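5'-tyrosyl-DNA phosphodiesterase (Caenorhabditis elegans, PDB 4FVA) belongs to the endonuclease/exonuclease/phosphatase family, adopts a DNase I-like fold and binds a magnesium ion. Local coordinates at residues K75-Y80 and G103-L108; T81-S86 and Q109-S114; F99-M104 and R137-G142; G117-L122 and A153-A158; E185-D190 and D225-T230. One frame throughout, in Å; residues are numbered along the deposited sequence.

Interaction 1 (K75-Y80 and G103-L108)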
# COMPACT_ATOMS: atom_id res chain seq x y z
N LYS A 75 7.03 -0.46 14.98
CA LYS A 75 7.04 0.87 15.57
C LYS A 75 8.31 1.09 16.39
O LYS A 75 8.79 0.16 17.05
CB LYS A 75 5.78 1.09 16.42
CG LYS A 75 5.50 2.55 16.73
CD LYS A 75 4.07 2.77 17.22
CE LYS A 75 3.75 4.26 17.33
NZ LYS A 75 4.67 4.98 18.26
N GLY A 76 8.86 2.30 16.32
CA GLY A 76 10.11 2.60 17.01
C GLY A 76 11.36 2.44 16.14
O GLY A 76 12.42 2.97 16.48
N CYS A 77 11.24 1.71 15.04
CA CYS A 77 12.31 1.64 14.04
C CYS A 77 12.38 2.98 13.30
O CYS A 77 11.47 3.80 13.43
CB CYS A 77 12.04 0.48 13.08
SG CYS A 77 13.21 0.22 11.71
N GLN A 78 13.44 3.21 12.53
CA GLN A 78 13.56 4.50 11.80
C GLN A 78 12.31 4.81 10.97
O GLN A 78 11.81 5.95 10.95
CB GLN A 78 14.80 4.49 10.91
CG GLN A 78 15.09 5.84 10.23
CD GLN A 78 16.10 5.72 9.11
OE1 GLN A 78 16.70 4.66 8.91
NE2 GLN A 78 16.28 6.79 8.33
N TYR A 79 11.83 3.81 10.22
CA TYR A 79 10.55 3.92 9.51
C TYR A 79 9.95 2.53 9.33
O TYR A 79 10.64 1.52 9.46
CB TYR A 79 10.71 4.68 8.19
CG TYR A 79 11.68 4.04 7.22
CD1 TYR A 79 13.05 4.07 7.46
CD2 TYR A 79 11.22 3.43 6.06
CE1 TYR A 79 13.94 3.49 6.56
CE2 TYR A 79 12.10 2.84 5.17
CZ TYR A 79 13.46 2.88 5.42
OH TYR A 79 14.34 2.31 4.52
N TYR A 80 8.65 2.46 9.06
CA TYR A 80 7.96 1.17 9.09
C TYR A 80 6.64 1.28 8.33
O TYR A 80 6.35 2.32 7.71
CB TYR A 80 7.75 0.72 10.55
CG TYR A 80 7.24 1.84 11.46
CD1 TYR A 80 5.88 2.08 11.62
CD2 TYR A 80 8.13 2.65 12.16
CE1 TYR A 80 5.41 3.11 12.44
CE2 TYR A 80 7.68 3.68 12.98
CZ TYR A 80 6.33 3.91 13.12
OH TYR A 80 5.88 4.93 13.94
N GLY A 103 18.80 -4.41 3.59
CA GLY A 103 19.61 -3.52 4.40
C GLY A 103 18.79 -2.32 4.89
O GLY A 103 19.33 -1.39 5.49
N MET A 104 17.47 -2.37 4.66
CA MET A 104 16.60 -1.22 4.92
C MET A 104 15.41 -1.54 5.85
O MET A 104 14.37 -0.86 5.82
CB MET A 104 16.13 -0.64 3.59
CG MET A 104 17.26 -0.17 2.69
SD MET A 104 16.68 0.45 1.09
CE MET A 104 18.22 0.47 0.16
N TYR A 105 15.58 -2.57 6.68
CA TYR A 105 14.59 -3.01 7.67
C TYR A 105 13.24 -3.33 7.03
O TYR A 105 12.20 -3.16 7.67
CB TYR A 105 14.35 -1.96 8.77
CG TYR A 105 15.58 -1.23 9.23
CD1 TYR A 105 16.62 -1.88 9.89
CD2 TYR A 105 15.69 0.15 9.04
CE1 TYR A 105 17.74 -1.19 10.31
CE2 TYR A 105 16.80 0.85 9.46
CZ TYR A 105 17.83 0.18 10.10
OH TYR A 105 18.93 0.89 10.52
N ARG A 106 13.26 -3.77 5.77
CA ARG A 106 12.01 -3.99 5.05
C ARG A 106 11.39 -5.32 5.44
O ARG A 106 12.09 -6.30 5.74
CB ARG A 106 12.23 -3.89 3.54
CG ARG A 106 12.87 -2.56 3.11
CD ARG A 106 12.06 -1.33 3.59
NE ARG A 106 12.79 -0.09 3.32
CZ ARG A 106 12.82 0.51 2.13
NH1 ARG A 106 12.16 -0.03 1.12
NH2 ARG A 106 13.51 1.63 1.95
N THR A 107 10.05 -5.36 5.39
CA THR A 107 9.29 -6.46 5.95
C THR A 107 8.10 -6.78 5.06
O THR A 107 7.64 -5.95 4.27
CB THR A 107 8.74 -6.09 7.34
OG1 THR A 107 7.95 -4.89 7.22
CG2 THR A 107 9.88 -5.84 8.35
N LEU A 108 7.57 -7.98 5.23
CA LEU A 108 6.26 -8.30 4.66
C LEU A 108 5.33 -8.35 5.85
O LEU A 108 5.45 -9.23 6.71
CB LEU A 108 6.28 -9.64 3.93
CG LEU A 108 4.98 -10.11 3.30
CD1 LEU A 108 4.46 -9.05 2.35
CD2 LEU A 108 5.23 -11.41 2.53
O HOH W 1 11.90 -0.09 6.89
O HOH W 2 10.80 -1.57 9.48

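Interaction 2 (T81-S86 and Q109-S114). With EDO (1,2-ethanediol), chain H.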
# COMPACT_ATOMS: atom_id res chain seq x y z
N THR A 81 5.87 0.20 8.31
CA THR A 81 4.60 0.23 7.58
C THR A 81 3.42 0.11 8.54
O THR A 81 3.60 -0.17 9.72
CB THR A 81 4.53 -0.87 6.51
OG1 THR A 81 4.59 -2.15 7.14
CG2 THR A 81 5.70 -0.73 5.53
N ALA A 82 2.22 0.32 8.03
CA ALA A 82 1.03 0.15 8.85
C ALA A 82 -0.10 -0.42 8.01
O ALA A 82 -0.18 -0.17 6.80
CB ALA A 82 0.61 1.48 9.48
N ILE A 83 -0.97 -1.19 8.66
CA ILE A 83 -2.21 -1.63 8.03
C ILE A 83 -3.34 -1.17 8.94
O ILE A 83 -3.33 -1.46 10.15
CB ILE A 83 -2.25 -3.17 7.86
CG1 ILE A 83 -1.06 -3.64 7.00
CG2 ILE A 83 -3.60 -3.62 7.23
CD1 ILE A 83 -1.00 -5.15 6.81
N LEU A 84 -4.28 -0.42 8.38
CA LEU A 84 -5.45 0.03 9.14
C LEU A 84 -6.68 -0.65 8.57
O LEU A 84 -6.88 -0.65 7.35
CB LEU A 84 -5.62 1.55 9.08
CG LEU A 84 -4.55 2.45 9.73
CD1 LEU A 84 -3.25 2.49 8.90
CD2 LEU A 84 -5.09 3.86 9.94
N VAL A 85 -7.50 -1.20 9.46
CA VAL A 85 -8.73 -1.87 9.05
C VAL A 85 -9.94 -1.39 9.84
O VAL A 85 -9.82 -0.92 10.97
CB VAL A 85 -8.63 -3.41 9.18
CG1 VAL A 85 -7.54 -3.98 8.25
CG2 VAL A 85 -8.38 -3.79 10.64
N SER A 86 -11.10 -1.52 9.23
CA SER A 86 -12.36 -1.27 9.92
C SER A 86 -12.40 -1.98 11.27
O SER A 86 -11.78 -3.03 11.45
CB SER A 86 -13.51 -1.79 9.05
OG SER A 86 -14.71 -1.83 9.80
N GLN A 109 4.43 -7.38 5.92
CA GLN A 109 3.49 -7.26 7.03
C GLN A 109 2.19 -7.95 6.64
O GLN A 109 1.55 -7.56 5.66
CB GLN A 109 3.23 -5.79 7.37
CG GLN A 109 2.26 -5.57 8.55
CD GLN A 109 1.99 -4.10 8.81
OE1 GLN A 109 2.15 -3.27 7.91
NE2 GLN A 109 1.56 -3.77 10.03
N ILE A 110 1.78 -8.96 7.41
CA ILE A 110 0.61 -9.75 7.05
C ILE A 110 -0.44 -9.66 8.13
O ILE A 110 -0.17 -9.99 9.29
CB ILE A 110 0.98 -11.24 6.81
CG1 ILE A 110 2.00 -11.35 5.67
CG2 ILE A 110 -0.25 -12.05 6.41
CD1 ILE A 110 2.57 -12.77 5.49
N LEU A 111 -1.63 -9.19 7.77
CA LEU A 111 -2.74 -9.20 8.71
C LEU A 111 -3.80 -10.12 8.13
O LEU A 111 -4.29 -9.92 7.02
CB LEU A 111 -3.32 -7.79 8.92
CG LEU A 111 -4.26 -7.58 10.12
CD1 LEU A 111 -3.47 -7.61 11.44
CD2 LEU A 111 -5.06 -6.28 10.01
N GLU A 112 -4.14 -11.14 8.91
CA GLU A 112 -5.13 -12.15 8.52
C GLU A 112 -6.36 -11.97 9.40
O GLU A 112 -6.23 -11.81 10.63
CB GLU A 112 -4.55 -13.55 8.72
CG GLU A 112 -5.55 -14.68 8.51
CD GLU A 112 -5.01 -16.04 8.94
OE1 GLU A 112 -3.77 -16.21 9.02
OE2 GLU A 112 -5.83 -16.92 9.23
N GLY A 113 -7.54 -12.01 8.80
CA GLY A 113 -8.75 -11.90 9.58
C GLY A 113 -9.95 -12.19 8.70
O GLY A 113 -9.86 -12.93 7.73
N SER A 114 -11.08 -11.61 9.06
CA SER A 114 -12.26 -11.73 8.23
C SER A 114 -13.16 -10.52 8.45
O SER A 114 -13.13 -9.90 9.52
CB SER A 114 -13.01 -13.03 8.51
OG SER A 114 -13.58 -13.02 9.79
C1 EDO H . -13.98 3.40 8.29
O1 EDO H . -14.07 3.45 9.71
C2 EDO H . -14.20 1.96 7.84
O2 EDO H . -14.95 1.26 8.84

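Interaction 3 (F99-M104 and R137-G142). With EDO (1,2-ethanediol), chain E.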
# COMPACT_ATOMS: atom_id res chain seq x y z
N PHE A 99 12.58 -9.24 5.71
CA PHE A 99 13.33 -9.72 4.57
C PHE A 99 14.78 -9.90 4.99
O PHE A 99 15.44 -8.96 5.44
CB PHE A 99 13.24 -8.75 3.39
CG PHE A 99 11.85 -8.58 2.83
CD1 PHE A 99 11.01 -9.67 2.67
CD2 PHE A 99 11.40 -7.33 2.41
CE1 PHE A 99 9.74 -9.52 2.13
CE2 PHE A 99 10.13 -7.16 1.88
CZ PHE A 99 9.30 -8.26 1.73
N GLN A 100 15.27 -11.13 4.84
CA GLN A 100 16.62 -11.49 5.26
C GLN A 100 17.68 -10.72 4.47
O GLN A 100 18.71 -10.33 5.02
CB GLN A 100 16.77 -13.01 5.12
CG GLN A 100 15.90 -13.76 6.16
CD GLN A 100 15.99 -15.29 6.08
OE1 GLN A 100 16.48 -15.85 5.10
NE2 GLN A 100 15.46 -15.96 7.10
N ASN A 101 17.41 -10.47 3.20
CA ASN A 101 18.35 -9.79 2.31
C ASN A 101 18.25 -8.27 2.33
O ASN A 101 18.88 -7.59 1.51
CB ASN A 101 18.15 -10.27 0.87
CG ASN A 101 16.91 -9.66 0.23
OD1 ASN A 101 16.10 -9.02 0.91
ND2 ASN A 101 16.74 -9.87 -1.07
N SER A 102 17.46 -7.71 3.24
CA SER A 102 17.27 -6.26 3.24
C SER A 102 18.27 -5.51 4.12
O SER A 102 18.54 -5.89 5.27
CB SER A 102 15.86 -5.87 3.66
OG SER A 102 15.73 -4.46 3.58
N GLY A 103 18.80 -4.41 3.59
CA GLY A 103 19.61 -3.52 4.40
C GLY A 103 18.79 -2.32 4.89
O GLY A 103 19.33 -1.39 5.49
N MET A 104 17.47 -2.37 4.66
CA MET A 104 16.60 -1.22 4.92
C MET A 104 15.41 -1.54 5.85
O MET A 104 14.37 -0.86 5.82
CB MET A 104 16.13 -0.64 3.59
CG MET A 104 17.26 -0.17 2.69
SD MET A 104 16.68 0.45 1.09
CE MET A 104 18.22 0.47 0.16
N ARG A 137 15.42 -6.37 -4.46
CA ARG A 137 14.01 -6.07 -4.71
C ARG A 137 13.32 -7.20 -5.49
O ARG A 137 12.21 -7.61 -5.14
CB ARG A 137 13.85 -4.74 -5.44
CG ARG A 137 12.45 -4.46 -5.95
CD ARG A 137 12.30 -2.99 -6.34
NE ARG A 137 13.22 -2.59 -7.40
CZ ARG A 137 14.35 -1.92 -7.20
NH1 ARG A 137 14.71 -1.57 -5.97
NH2 ARG A 137 15.13 -1.59 -8.23
N CYS A 138 13.98 -7.70 -6.53
CA CYS A 138 13.39 -8.76 -7.33
C CYS A 138 13.21 -10.05 -6.54
O CYS A 138 12.24 -10.77 -6.71
CB CYS A 138 14.22 -9.02 -8.60
SG CYS A 138 14.13 -7.74 -9.83
N ALA A 139 14.16 -10.33 -5.65
CA ALA A 139 14.04 -11.50 -4.79
C ALA A 139 12.88 -11.35 -3.81
O ALA A 139 12.14 -12.29 -3.55
CB ALA A 139 15.34 -11.74 -4.03
N GLN A 140 12.74 -10.15 -3.25
CA GLN A 140 11.65 -9.89 -2.31
C GLN A 140 10.30 -10.08 -2.99
O GLN A 140 9.40 -10.71 -2.44
CB GLN A 140 11.79 -8.50 -1.70
CG GLN A 140 13.00 -8.37 -0.77
CD GLN A 140 13.35 -6.92 -0.44
OE1 GLN A 140 12.68 -5.99 -0.90
NE2 GLN A 140 14.41 -6.73 0.34
N PHE A 141 10.14 -9.51 -4.19
CA PHE A 141 8.89 -9.63 -4.92
C PHE A 141 8.54 -11.11 -5.15
O PHE A 141 7.40 -11.53 -4.93
CB PHE A 141 8.96 -8.87 -6.25
CG PHE A 141 7.65 -8.85 -7.00
CD1 PHE A 141 6.72 -7.85 -6.76
CD2 PHE A 141 7.35 -9.84 -7.93
CE1 PHE A 141 5.50 -7.83 -7.44
CE2 PHE A 141 6.14 -9.83 -8.61
CZ PHE A 141 5.22 -8.82 -8.37
N GLY A 142 9.53 -11.90 -5.60
CA GLY A 142 9.34 -13.32 -5.82
C GLY A 142 8.91 -14.01 -4.54
O GLY A 142 7.95 -14.78 -4.52
C1 EDO E . 14.42 -12.45 1.21
O1 EDO E . 14.21 -13.15 -0.03
C2 EDO E . 13.56 -13.11 2.30
O2 EDO E . 14.01 -12.73 3.61

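Interaction 4 (G117-L122 and A153-A158)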
# COMPACT_ATOMS: atom_id res chain seq x y z
N GLY A 117 -18.32 -12.88 6.76
CA GLY A 117 -17.95 -14.28 6.68
C GLY A 117 -16.75 -14.51 5.78
O GLY A 117 -16.34 -15.65 5.56
N LEU A 118 -16.17 -13.43 5.27
CA LEU A 118 -15.13 -13.59 4.27
C LEU A 118 -13.72 -13.52 4.85
O LEU A 118 -13.35 -12.55 5.52
CB LEU A 118 -15.33 -12.55 3.17
CG LEU A 118 -14.48 -12.74 1.93
CD1 LEU A 118 -14.50 -14.20 1.58
CD2 LEU A 118 -15.08 -11.93 0.80
N LYS A 119 -12.96 -14.58 4.61
CA LYS A 119 -11.57 -14.65 5.04
C LYS A 119 -10.77 -13.65 4.22
O LYS A 119 -10.94 -13.58 3.00
CB LYS A 119 -11.02 -16.06 4.85
CG LYS A 119 -9.68 -16.29 5.49
CD LYS A 119 -9.82 -16.48 7.00
CE LYS A 119 -8.50 -16.86 7.66
NZ LYS A 119 -8.66 -17.14 9.11
N VAL A 120 -9.92 -12.86 4.88
CA VAL A 120 -9.14 -11.84 4.19
C VAL A 120 -7.69 -11.87 4.65
O VAL A 120 -7.43 -11.86 5.85
CB VAL A 120 -9.69 -10.42 4.44
CG1 VAL A 120 -8.88 -9.41 3.66
CG2 VAL A 120 -11.16 -10.34 4.06
N PHE A 121 -6.76 -11.92 3.69
CA PHE A 121 -5.33 -11.77 3.98
C PHE A 121 -4.84 -10.45 3.40
O PHE A 121 -5.10 -10.14 2.23
CB PHE A 121 -4.52 -12.94 3.41
CG PHE A 121 -4.73 -14.24 4.13
CD1 PHE A 121 -5.84 -15.04 3.84
CD2 PHE A 121 -3.80 -14.70 5.07
CE1 PHE A 121 -6.04 -16.26 4.51
CE2 PHE A 121 -3.98 -15.91 5.73
CZ PHE A 121 -5.11 -16.69 5.45
N LEU A 122 -4.15 -9.67 4.23
CA LEU A 122 -3.62 -8.38 3.83
C LEU A 122 -2.11 -8.45 3.93
O LEU A 122 -1.59 -8.72 5.02
CB LEU A 122 -4.15 -7.26 4.75
CG LEU A 122 -5.68 -7.15 4.84
CD1 LEU A 122 -6.12 -6.01 5.77
CD2 LEU A 122 -6.24 -6.98 3.44
N ALA A 153 -3.52 -21.20 -1.90
CA ALA A 153 -3.62 -22.66 -1.84
C ALA A 153 -4.19 -23.14 -0.50
O ALA A 153 -4.97 -24.10 -0.45
CB ALA A 153 -2.27 -23.31 -2.11
N GLN A 154 -3.81 -22.48 0.59
CA GLN A 154 -4.27 -22.88 1.92
C GLN A 154 -5.65 -22.36 2.27
O GLN A 154 -6.25 -22.80 3.24
CB GLN A 154 -3.28 -22.40 3.00
CG GLN A 154 -1.89 -23.05 2.99
CD GLN A 154 -0.93 -22.39 3.99
OE1 GLN A 154 -1.11 -21.23 4.36
NE2 GLN A 154 0.09 -23.13 4.40
N ASN A 155 -6.14 -21.39 1.51
CA ASN A 155 -7.41 -20.75 1.86
C ASN A 155 -8.27 -20.53 0.63
O ASN A 155 -8.53 -19.38 0.24
CB ASN A 155 -7.14 -19.43 2.56
CG ASN A 155 -6.24 -19.60 3.76
OD1 ASN A 155 -6.71 -19.71 4.88
ND2 ASN A 155 -4.92 -19.63 3.52
N PRO A 156 -8.75 -21.63 0.04
CA PRO A 156 -9.58 -21.48 -1.15
C PRO A 156 -10.77 -20.59 -0.80
O PRO A 156 -11.32 -20.70 0.29
CB PRO A 156 -10.02 -22.93 -1.46
CG PRO A 156 -9.86 -23.66 -0.15
CD PRO A 156 -8.69 -23.02 0.53
N GLY A 157 -11.13 -19.67 -1.69
CA GLY A 157 -12.25 -18.81 -1.40
C GLY A 157 -11.92 -17.54 -0.63
O GLY A 157 -12.80 -16.70 -0.44
N ALA A 158 -10.69 -17.41 -0.15
CA ALA A 158 -10.31 -16.19 0.58
C ALA A 158 -10.02 -15.01 -0.34
O ALA A 158 -9.64 -15.18 -1.51
CB ALA A 158 -9.10 -16.44 1.48

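Interaction 5 (E185-D190 and D225-T230)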
# COMPACT_ATOMS: atom_id res chain seq x y z
N GLU A 185 -4.15 -2.76 -13.75
CA GLU A 185 -4.34 -3.41 -15.04
C GLU A 185 -5.77 -3.91 -15.21
O GLU A 185 -6.39 -3.65 -16.23
CB GLU A 185 -3.38 -4.59 -15.20
CG GLU A 185 -1.92 -4.21 -15.38
CD GLU A 185 -1.05 -5.44 -15.44
OE1 GLU A 185 0.19 -5.30 -15.55
OE2 GLU A 185 -1.61 -6.55 -15.38
N ALA A 186 -6.28 -4.60 -14.20
CA ALA A 186 -7.64 -5.16 -14.25
C ALA A 186 -8.71 -4.07 -14.33
O ALA A 186 -9.83 -4.32 -14.77
CB ALA A 186 -7.88 -6.07 -13.06
N ALA A 187 -8.37 -2.87 -13.87
CA ALA A 187 -9.31 -1.77 -13.94
C ALA A 187 -9.30 -1.12 -15.32
O ALA A 187 -10.14 -0.27 -15.61
CB ALA A 187 -9.01 -0.73 -12.86
N GLY A 188 -8.33 -1.49 -16.16
CA GLY A 188 -8.29 -0.97 -17.52
C GLY A 188 -6.98 -0.36 -17.99
O GLY A 188 -6.93 0.25 -19.06
N SER A 189 -5.92 -0.48 -17.19
CA SER A 189 -4.63 0.12 -17.55
C SER A 189 -4.79 1.56 -18.02
O SER A 189 -4.20 1.96 -19.03
CB SER A 189 -3.90 -0.70 -18.62
OG SER A 189 -3.54 -1.98 -18.14
N ASP A 190 -5.56 2.34 -17.27
CA ASP A 190 -5.81 3.73 -17.60
C ASP A 190 -4.56 4.60 -17.44
O ASP A 190 -3.95 4.62 -16.37
CB ASP A 190 -6.96 4.28 -16.74
CG ASP A 190 -7.34 5.72 -17.10
OD1 ASP A 190 -6.54 6.40 -17.78
OD2 ASP A 190 -8.43 6.17 -16.69
N ASP A 225 -14.29 -10.13 -8.76
CA ASP A 225 -13.68 -10.13 -10.08
C ASP A 225 -13.58 -8.76 -10.75
O ASP A 225 -12.84 -8.60 -11.72
CB ASP A 225 -14.44 -11.09 -11.00
CG ASP A 225 -15.89 -11.26 -10.57
OD1 ASP A 225 -16.71 -10.37 -10.86
OD2 ASP A 225 -16.20 -12.29 -9.93
N LYS A 226 -14.27 -7.77 -10.20
CA LYS A 226 -14.21 -6.43 -10.76
C LYS A 226 -13.50 -5.46 -9.82
O LYS A 226 -13.51 -5.63 -8.60
CB LYS A 226 -15.60 -5.93 -11.12
CG LYS A 226 -16.25 -6.69 -12.27
CD LYS A 226 -17.64 -6.15 -12.56
CE LYS A 226 -18.65 -6.64 -11.56
NZ LYS A 226 -19.97 -6.92 -12.19
N VAL A 227 -12.88 -4.43 -10.40
CA VAL A 227 -12.12 -3.47 -9.62
C VAL A 227 -12.18 -2.09 -10.25
O VAL A 227 -12.08 -1.94 -11.47
CB VAL A 227 -10.64 -3.94 -9.43
CG1 VAL A 227 -9.99 -4.20 -10.77
CG2 VAL A 227 -9.83 -2.92 -8.63
N LYS A 228 -12.36 -1.07 -9.41
CA LYS A 228 -12.18 0.31 -9.84
C LYS A 228 -10.90 0.87 -9.18
O LYS A 228 -10.59 0.52 -8.05
CB LYS A 228 -13.41 1.13 -9.45
CG LYS A 228 -14.59 0.91 -10.41
CD LYS A 228 -15.90 1.44 -9.86
CE LYS A 228 -16.87 1.78 -10.99
NZ LYS A 228 -18.24 2.06 -10.49
N PHE A 229 -10.21 1.77 -9.88
CA PHE A 229 -8.88 2.22 -9.45
C PHE A 229 -8.72 3.72 -9.68
O PHE A 229 -8.95 4.21 -10.79
CB PHE A 229 -7.79 1.44 -10.22
CG PHE A 229 -6.37 1.67 -9.70
CD1 PHE A 229 -5.67 2.82 -10.02
CD2 PHE A 229 -5.76 0.70 -8.91
CE1 PHE A 229 -4.36 3.02 -9.55
CE2 PHE A 229 -4.48 0.88 -8.43
CZ PHE A 229 -3.77 2.04 -8.74
N THR A 230 -8.37 4.45 -8.62
CA THR A 230 -8.12 5.90 -8.73
C THR A 230 -6.83 6.29 -8.01
O THR A 230 -6.29 5.51 -7.23
CB THR A 230 -9.26 6.75 -8.14
OG1 THR A 230 -9.30 6.56 -6.72
CG2 THR A 230 -10.61 6.36 -8.75
O HOH W 3 -13.05 -4.58 -13.55

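Interaction 1 (K75-Y80 and G103-L108)
Tyr79 and Arg106 form the polar half of this contact. Arg106 presents its guanidinium side-on, and two nitrogens donate to one oxygen. Arg106 NH2 lies 2.8 Å from Tyr79 OH, and Arg106 NE is 3.1 Å from the same Tyr79 OH. The hydroxyl sits at the guanidinium edge, nearly in its plane. The Tyr79 ring is turned steeply against that group, with the two planes 73° apart. The Arg106 chain bends at chi2 (-55°), which sets CD off the straight course of the chain. Arg106 NH2 is also bonded to Ser129 OG, and NH1 to the His126 carbonyl.

The other half is softer. Cys77 SG lies obliquely against the Tyr105 ring, 4.1 Å from its centroid, in a sulfur-aromatic contact. Gln78 OE1 comes to the edge of that ring, 3.9 Å from Tyr105 CE2, and the amide plane stands 74° from the ring plane. Two waters lie between the segments, one near Tyr79 O and Met104 O, the other near Tyr79 O and Tyr105 O; each has several acceptors nearby.

Tyr79 also touches Glu52, a magnesium ligand. The contact thus joins two loops beside the metal site of this DNase I-like fold.

Interaction 2 (T81-S86 and Q109-S114)
Thr81 and Gln109 make the one hydrogen bond across the two segments. Thr81 OG1 donates to Gln109 OE1 at 2.8 Å, from well above the carbonyl plane (53° out of it). Gln109 CG is anti to the backbone N (chi1 -179°), and the chain runs on extended beyond it to bring the amide to Thr81. Its other amide atom, NE2, is hydrogen-bonded to Tyr71 O and His94 NE2, so both ends of this buried amide are satisfied.

Mixed polar and apolar contact follows at Ile83. This side chain and Gln109 meet tip to tip, with Ile83 CG1 3.4 Å from Gln109 OE1. Ile83 CD1 rests 3.7 Å from Gln109 CG.

The two strands belong to different sheets, the two that pack together in the alpha/beta sandwich that marks the DNase I-like fold. Their segments run in nearly the same direction, 17° apart, and their axes approach to 8.3 Å.

Purely apolar packing fills the next part. Ile83 and Leu111 slide past each other in opposite directions, with Ile83 CD1 4.1 Å from Leu111 CB. Val85 and Leu111 instead meet tip to tip, and Val85 CG1 is 3.8 Å from Leu111 CD2. Leu122 of strand 118-126 packs against Ile83 and Val85.

At the far end, Ser86 OG bonds weakly to O2 of an ethanediol, probably from the crystallisation liquor.

Interaction 3 (F99-M104 and R137-G142)
Gln140 CG lies over one face of the Phe99 ring, and this is the tight part of the contact. Gln140 CG is 3.9 Å from the ring centroid, offset toward the rim, in a CH-pi contact. It is anti to the carbonyl carbon (chi1 -68°), and the extended chain beyond it reaches Asn101. The amide runs on nearly flat to the ring, with the planes 18° apart. Gln140 CD comes within 3.5 Å of Phe99 CD2.

The same amide is fixed by polar bonds. Gln140 NE2 donates to Asn101 OD1 at 2.9 Å in a nearly straight bond. OD1 lies close to the Gln140 amide plane, although the two amides are turned 61° apart. Gln140 OE1 accepts from the backbone N of Glu128. Asn101 ND2 bonds to Gln136 O, which holds the Asn101 amide to the helix.

The loose side is toward solvent. There exposed Ala139 offers only CB, 3.8 Å from Asn101 ND2. An ethanediol is modelled by Gln100, but too close to Gln100 N for its position to be trusted. Ser102 brushes Gln140 NE2 with CB at 3.7 Å. Its OG accepts from Met104 N at 2.9 Å, an ST turn, and is also bonded to Glu128 OE1.

Phe99 to Ser102 form a type I turn. The loop joins strands 90-98 and 107-115 and lies against helix 134-154, whose Phe143 and Cys144 also touch Phe99.

Interaction 4 (G117-L122 and A153-A158)
Lys119 and Ala158 bring the backbones together, with CA of Lys119 4.9 Å from CA of Ala158, where a type II turn from Asn155 to Ala158 follows the end of helix 134-154. The turn is closed by Ala158 N donating to Asn155 O at 2.9 Å. Gly157 takes the positive phi of that turn.

Asn155 and Phe121 meet side chain to side chain. The Asn155 amide comes obliquely to the outer end of the ring, and the two side chains cross at about a right angle. Asn155 CG is 3.4 Å from Phe121 CE1, and Asn155 OD1 is 3.5 Å from Phe121 CZ. The amide plane stands 58° from the ring plane. The amide is held by the preceding helix, where ND2 bonds to Ile151 O.

Ala158 CB meets the same ring at its edge, near the ring plane, 4.3 Å from Phe121 CD1. It also touches Lys119, 3.9 Å from Lys119 CB. Beyond CG the Lys119 chain bends (chi2 77°), and its NZ forms a salt bridge with Glu112 of strand 107-115. Leu118 CD1 rests 3.6 Å from Gly157 O.

Strand 118-126, helix 134-154 and strand 159-163 form a beta-alpha-beta crossover, and this contact lies where the helix hands over to the second strand. Backbone bonds from Lys119 and Phe121 to Leu159 begin the parallel pairing just beyond. No hydrogen bond passes between the two segments, so they meet here mainly by van der Waals packing, while Asn155 ND2 and Lys119 NZ find their partners outside the two segments.

Interaction 5 (E185-D190 and D225-T230)
Phe229 meets Ala187 through CB, 3.6 Å from Ala187 CB, while its ring leads away from the 185-190 segment. CG is anti to the backbone N (chi1 -171°), which leaves CB rather than the ring against Ala187. The ring makes a T-shaped, edge-to-face stack with Trp184, and Ala183 and Ile250 also touch the Phe229 side chain. A second flat group, Trp220 of strand 212-221, packs against both Ala186 and Val227.

Val227 is the buried residue of the contact. Its CG1 reaches Ala186 CB at 3.6 Å and Ala187 CB at 4.2 Å. Ala187 CB also lies 3.6 Å from Val227 O, so this methyl rests on the strand backbone as well.

The helix ends here in a Schellman motif. Gly188 leaves the helical conformation with a positive phi (128°), and its N donates to Glu185 O at 2.9 Å. Ser189 N adds a weak bond to the same carbonyl. On the strand side, Asp225 and Lys226 form a classic beta bulge opposite Phe255. Strand 226-232 is outermost in its six-stranded sheet, and the end of helix 183-186 packs on it.

A water accepts from Val227 N at 3.2 Å and makes a weak bond to Ala186 O at 3.5 Å.

Interactions 1 and 2 follow each other along strand 107-115, with centres about 16 Å apart. Interaction 1 lies by the metal site, and interaction 2 is buried where the two sheets pack together. Interaction 3 shares Gly103 and Met104 with interaction 1. Interactions 3 and 4 both use helix 134-154, with centres about 25 Å apart. Interaction 4 touches interaction 2 through neighbouring strands 107-115 and 118-126. Interaction 5 comes last in the chain, on the other side of its centre from interaction 1, at about 30 Å between centres. The contacts thus tie loops, helices and both sheets into one DNase I-like unit.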